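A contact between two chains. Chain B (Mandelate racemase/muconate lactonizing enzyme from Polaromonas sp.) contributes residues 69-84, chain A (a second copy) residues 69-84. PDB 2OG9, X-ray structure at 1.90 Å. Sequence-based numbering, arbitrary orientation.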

# COMPACT_ATOMS: atom_id res chain seq x y z
N LYS B 69 -3.49 9.99 38.57
CA LYS B 69 -4.26 11.22 38.71
C LYS B 69 -5.68 10.65 38.71
O LYS B 69 -6.09 10.02 37.74
CB LYS B 69 -4.05 12.15 37.51
CG LYS B 69 -2.73 12.92 37.51
CD LYS B 69 -2.70 13.99 36.42
CE LYS B 69 -1.40 14.79 36.43
NZ LYS B 69 -1.34 15.83 35.34
N ARG B 70 -6.41 10.87 39.79
CA ARG B 70 -7.76 10.33 39.94
C ARG B 70 -7.62 8.83 40.27
O ARG B 70 -6.60 8.42 40.80
CB ARG B 70 -8.59 10.56 38.67
CG ARG B 70 -8.91 12.05 38.45
CD ARG B 70 -9.68 12.32 37.17
NE ARG B 70 -9.90 13.75 36.97
CZ ARG B 70 -10.69 14.50 37.74
NH1 ARG B 70 -11.33 13.96 38.76
NH2 ARG B 70 -10.83 15.79 37.48
N ALA B 71 -8.63 8.02 39.96
CA ALA B 71 -8.57 6.60 40.32
C ALA B 71 -7.36 5.83 39.79
O ALA B 71 -6.98 5.96 38.63
CB ALA B 71 -9.86 5.90 39.90
N GLY B 72 -6.76 5.02 40.66
CA GLY B 72 -5.61 4.23 40.25
C GLY B 72 -4.60 3.95 41.35
O GLY B 72 -3.93 2.92 41.32
N GLY B 73 -4.49 4.86 42.31
CA GLY B 73 -3.54 4.70 43.40
C GLY B 73 -3.64 3.37 44.13
O GLY B 73 -2.65 2.64 44.22
N PRO B 74 -4.81 3.04 44.69
CA PRO B 74 -5.00 1.78 45.41
C PRO B 74 -4.64 0.55 44.57
O PRO B 74 -4.01 -0.39 45.07
CB PRO B 74 -6.48 1.82 45.78
CG PRO B 74 -6.72 3.28 46.01
CD PRO B 74 -5.99 3.92 44.85
N GLY B 75 -5.05 0.56 43.30
CA GLY B 75 -4.77 -0.57 42.43
C GLY B 75 -3.29 -0.76 42.17
O GLY B 75 -2.78 -1.88 42.20
N GLN B 76 -2.58 0.34 41.91
CA GLN B 76 -1.15 0.26 41.67
C GLN B 76 -0.42 -0.29 42.89
O GLN B 76 0.45 -1.14 42.77
CB GLN B 76 -0.57 1.64 41.33
CG GLN B 76 -0.85 2.14 39.92
CD GLN B 76 -0.20 3.49 39.66
OE1 GLN B 76 0.53 4.00 40.50
NE2 GLN B 76 -0.45 4.06 38.48
N PHE B 77 -0.78 0.20 44.07
CA PHE B 77 -0.13 -0.26 45.29
C PHE B 77 -0.38 -1.74 45.54
O PHE B 77 0.54 -2.49 45.84
CB PHE B 77 -0.60 0.53 46.51
CG PHE B 77 -0.01 0.02 47.81
CD1 PHE B 77 1.29 0.36 48.17
CD2 PHE B 77 -0.73 -0.84 48.62
CE1 PHE B 77 1.87 -0.15 49.33
CE2 PHE B 77 -0.16 -1.37 49.79
CZ PHE B 77 1.15 -1.02 50.14
N ALA B 78 -1.65 -2.14 45.43
CA ALA B 78 -2.03 -3.53 45.67
C ALA B 78 -1.25 -4.48 44.77
O ALA B 78 -0.77 -5.52 45.22
CB ALA B 78 -3.53 -3.70 45.46
N HIS B 79 -1.14 -4.12 43.49
CA HIS B 79 -0.42 -4.97 42.55
C HIS B 79 1.07 -4.98 42.87
O HIS B 79 1.71 -6.04 42.86
CB HIS B 79 -0.64 -4.49 41.12
CG HIS B 79 -0.27 -5.52 40.10
ND1 HIS B 79 -1.01 -6.66 39.90
CD2 HIS B 79 0.78 -5.60 39.26
CE1 HIS B 79 -0.43 -7.41 38.98
NE2 HIS B 79 0.66 -6.79 38.57
N ALA B 80 1.62 -3.80 43.15
CA ALA B 80 3.04 -3.69 43.48
C ALA B 80 3.38 -4.58 44.68
O ALA B 80 4.40 -5.26 44.68
CB ALA B 80 3.38 -2.23 43.81
N ARG B 81 2.51 -4.57 45.69
CA ARG B 81 2.72 -5.38 46.89
C ARG B 81 2.70 -6.86 46.54
O ARG B 81 3.51 -7.64 47.06
CB ARG B 81 1.62 -5.07 47.92
CG ARG B 81 1.73 -5.86 49.24
CD ARG B 81 0.65 -5.41 50.23
NE ARG B 81 -0.69 -5.55 49.65
CZ ARG B 81 -1.80 -5.02 50.16
NH1 ARG B 81 -1.76 -4.30 51.27
NH2 ARG B 81 -2.96 -5.20 49.54
N GLU B 82 1.79 -7.25 45.66
CA GLU B 82 1.68 -8.65 45.28
C GLU B 82 2.87 -9.18 44.47
O GLU B 82 3.28 -10.32 44.68
CB GLU B 82 0.38 -8.89 44.50
CG GLU B 82 0.14 -10.34 44.13
CD GLU B 82 -1.20 -10.58 43.48
OE1 GLU B 82 -1.71 -9.67 42.78
OE2 GLU B 82 -1.76 -11.69 43.64
N ILE B 83 3.43 -8.37 43.58
CA ILE B 83 4.56 -8.83 42.77
C ILE B 83 5.95 -8.52 43.32
O ILE B 83 6.94 -9.10 42.87
CB ILE B 83 4.47 -8.29 41.31
CG1 ILE B 83 4.62 -6.77 41.30
CG2 ILE B 83 3.13 -8.68 40.69
CD1 ILE B 83 4.58 -6.18 39.89
N ALA B 84 6.03 -7.63 44.31
CA ALA B 84 7.33 -7.26 44.89
C ALA B 84 8.23 -8.46 45.25
O ALA B 84 9.44 -8.43 44.98
CB ALA B 84 7.11 -6.38 46.12
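Chain A, residues 69-84: KRAGGPGQFAHAREIA

Chain A repeats the conformation of chain B. Residues Arg A70 to Gly A72 form a loop, with positive phi at Arg A70 and Gly A72. A helix begins at Gly A73, with Gly A72 at the N-cap position. The helix of chain A lies almost antiparallel to that of chain B. The angle between their N-to-C directions is 165°, and the axes approach to 7.3 Å.

The two copies meet about Gly B75 and Gly A75, whose CA atoms are 4.2 Å apart. From there the register runs outward in both directions, so that Ala B71 faces Glu A82 and Glu B82 faces Ala A71. Gly B75 CA lies 3.7 Å from Gly A75 O. With no side chain at either position, the backbones of Gly B75 and Gly A75 meet directly.

Next to the glycines the packing is apolar. Ala B78 CB is 4.0 Å from Ala A78 CB. Pro B74 CB is 3.9 Å from Ala A78 CB, and Ala B78 CB is 3.9 Å from Pro A74 CB. Further out, Ala B71 CB rests 3.6 Å from Ile A83 CG2, and Ile B83 CG2 rests 3.5 Å from Ala A71 CB.

The polar contacts centre on the start of each helix. The first amides of a helix have no carbonyl partner in the preceding turn. Here the glutamate of the other chain and two waters serve them. Gly A72 N donates to Glu B82 OE1 at 2.8 Å, and Gly B72 N donates to Glu A82 OE1, also at 2.8 Å.

Water 1 accepts from Gly A73 N (2.9 Å) and donates to Arg A70 O (2.7 Å) and Glu B82 OE2 (2.8 Å). Water 4 does the same on the other side, accepting from Gly B73 N (2.9 Å) and donating to Arg B70 O and Glu A82 OE2 (both 2.8 Å). Both carboxylate oxygens of each glutamate are thereby satisfied.

The amides of Gly A75 and Gly B75 are also met by water. Water 2 accepts from Gly A75 N (2.8 Å), donates to Glu B82 OE1 (2.7 Å) and bonds to His B79 ND1 (2.9 Å). Water 3 accepts from Gly B75 N (2.9 Å), donates to Glu A82 OE1 (2.6 Å) and bonds to His A79 ND1 (2.8 Å). Each OE1 thus accepts from both an amide and a water.

Gly A72 N sits at the edge of the His B79 ring, 3.7 Å from CE1. From Gln A76 N onward, the amides are satisfied within the chain, starting with Gln A76 N to Gly A72 O at 3.0 Å.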

# COMPACT_ATOMS: atom_id res chain seq x y z
N LYS A 69 -5.38 -14.71 36.85
CA LYS A 69 -4.65 -15.96 37.01
C LYS A 69 -3.26 -15.44 37.34
O LYS A 69 -2.64 -14.76 36.52
CB LYS A 69 -4.66 -16.75 35.71
CG LYS A 69 -5.99 -17.44 35.43
CD LYS A 69 -6.09 -17.90 33.98
CE LYS A 69 -6.33 -19.40 33.88
NZ LYS A 69 -6.60 -19.86 32.49
N ARG A 70 -2.80 -15.72 38.56
CA ARG A 70 -1.52 -15.23 39.05
C ARG A 70 -1.75 -13.79 39.53
O ARG A 70 -2.88 -13.43 39.84
CB ARG A 70 -0.43 -15.31 37.97
CG ARG A 70 -0.11 -16.75 37.57
CD ARG A 70 1.06 -16.86 36.60
NE ARG A 70 1.23 -18.23 36.13
CZ ARG A 70 1.57 -19.26 36.89
NH1 ARG A 70 1.79 -19.09 38.19
NH2 ARG A 70 1.69 -20.48 36.37
N ALA A 71 -0.71 -12.97 39.58
CA ALA A 71 -0.87 -11.61 40.09
C ALA A 71 -1.97 -10.79 39.40
O ALA A 71 -2.10 -10.81 38.18
CB ALA A 71 0.46 -10.87 40.01
N GLY A 72 -2.75 -10.08 40.20
CA GLY A 72 -3.80 -9.26 39.63
C GLY A 72 -5.04 -9.09 40.48
O GLY A 72 -5.67 -8.04 40.45
N GLY A 73 -5.39 -10.12 41.25
CA GLY A 73 -6.57 -10.07 42.10
C GLY A 73 -6.66 -8.86 43.00
O GLY A 73 -7.67 -8.14 42.99
N PRO A 74 -5.63 -8.61 43.83
CA PRO A 74 -5.63 -7.45 44.73
C PRO A 74 -5.80 -6.12 44.00
O PRO A 74 -6.55 -5.24 44.44
CB PRO A 74 -4.28 -7.56 45.42
CG PRO A 74 -4.10 -9.05 45.53
CD PRO A 74 -4.52 -9.53 44.15
N GLY A 75 -5.11 -5.97 42.87
CA GLY A 75 -5.19 -4.73 42.11
C GLY A 75 -6.58 -4.48 41.55
O GLY A 75 -7.07 -3.36 41.59
N GLN A 76 -7.21 -5.53 41.02
CA GLN A 76 -8.55 -5.41 40.46
C GLN A 76 -9.54 -4.99 41.53
O GLN A 76 -10.37 -4.11 41.31
CB GLN A 76 -9.02 -6.73 39.84
CG GLN A 76 -8.30 -7.16 38.57
CD GLN A 76 -8.96 -8.37 37.92
OE1 GLN A 76 -9.84 -8.98 38.52
NE2 GLN A 76 -8.55 -8.71 36.71
N PHE A 77 -9.47 -5.63 42.69
CA PHE A 77 -10.39 -5.32 43.77
C PHE A 77 -10.23 -3.88 44.24
O PHE A 77 -11.20 -3.15 44.36
CB PHE A 77 -10.19 -6.25 44.97
CG PHE A 77 -11.04 -5.88 46.16
CD1 PHE A 77 -12.39 -6.21 46.19
CD2 PHE A 77 -10.51 -5.14 47.21
CE1 PHE A 77 -13.20 -5.82 47.25
CE2 PHE A 77 -11.31 -4.74 48.28
CZ PHE A 77 -12.66 -5.08 48.30
N ALA A 78 -8.98 -3.49 44.50
CA ALA A 78 -8.67 -2.15 44.97
C ALA A 78 -9.22 -1.09 44.03
O ALA A 78 -9.80 -0.11 44.48
CB ALA A 78 -7.17 -1.98 45.14
N HIS A 79 -9.04 -1.29 42.73
CA HIS A 79 -9.54 -0.31 41.77
C HIS A 79 -11.07 -0.33 41.72
O HIS A 79 -11.71 0.72 41.71
CB HIS A 79 -8.98 -0.59 40.37
CG HIS A 79 -9.13 0.57 39.43
ND1 HIS A 79 -8.41 1.73 39.57
CD2 HIS A 79 -9.94 0.75 38.37
CE1 HIS A 79 -8.78 2.59 38.64
NE2 HIS A 79 -9.71 2.02 37.89
N ALA A 80 -11.65 -1.53 41.71
CA ALA A 80 -13.10 -1.67 41.68
C ALA A 80 -13.71 -0.92 42.87
O ALA A 80 -14.72 -0.22 42.73
CB ALA A 80 -13.49 -3.14 41.74
N ARG A 81 -13.09 -1.06 44.04
CA ARG A 81 -13.58 -0.39 45.25
C ARG A 81 -13.50 1.12 45.12
O ARG A 81 -14.41 1.84 45.53
CB ARG A 81 -12.77 -0.85 46.46
CG ARG A 81 -13.16 -0.20 47.79
CD ARG A 81 -12.38 -0.82 48.94
NE ARG A 81 -10.94 -0.68 48.75
CZ ARG A 81 -10.01 -1.33 49.45
NH1 ARG A 81 -10.37 -2.18 50.40
NH2 ARG A 81 -8.72 -1.13 49.19
N GLU A 82 -12.42 1.61 44.53
CA GLU A 82 -12.25 3.04 44.37
C GLU A 82 -13.21 3.69 43.38
O GLU A 82 -13.64 4.82 43.59
CB GLU A 82 -10.81 3.36 43.97
CG GLU A 82 -10.53 4.84 43.81
CD GLU A 82 -9.06 5.13 43.54
OE1 GLU A 82 -8.42 4.31 42.85
OE2 GLU A 82 -8.56 6.18 44.00
N ILE A 83 -13.57 2.98 42.31
CA ILE A 83 -14.47 3.57 41.32
C ILE A 83 -15.95 3.22 41.50
O ILE A 83 -16.81 3.87 40.91
CB ILE A 83 -14.03 3.22 39.87
CG1 ILE A 83 -14.22 1.73 39.59
CG2 ILE A 83 -12.56 3.60 39.68
CD1 ILE A 83 -13.81 1.33 38.17
N ALA A 84 -16.24 2.21 42.31
CA ALA A 84 -17.62 1.79 42.53
C ALA A 84 -18.61 2.93 42.79
O ALA A 84 -19.69 2.95 42.21
CB ALA A 84 -17.69 0.78 43.67
O HOH W 1 -3.99 -12.53 42.11
O HOH W 2 -2.79 -7.34 42.06
O HOH W 3 -7.19 2.09 42.10
O HOH W 4 -6.08 7.08 43.15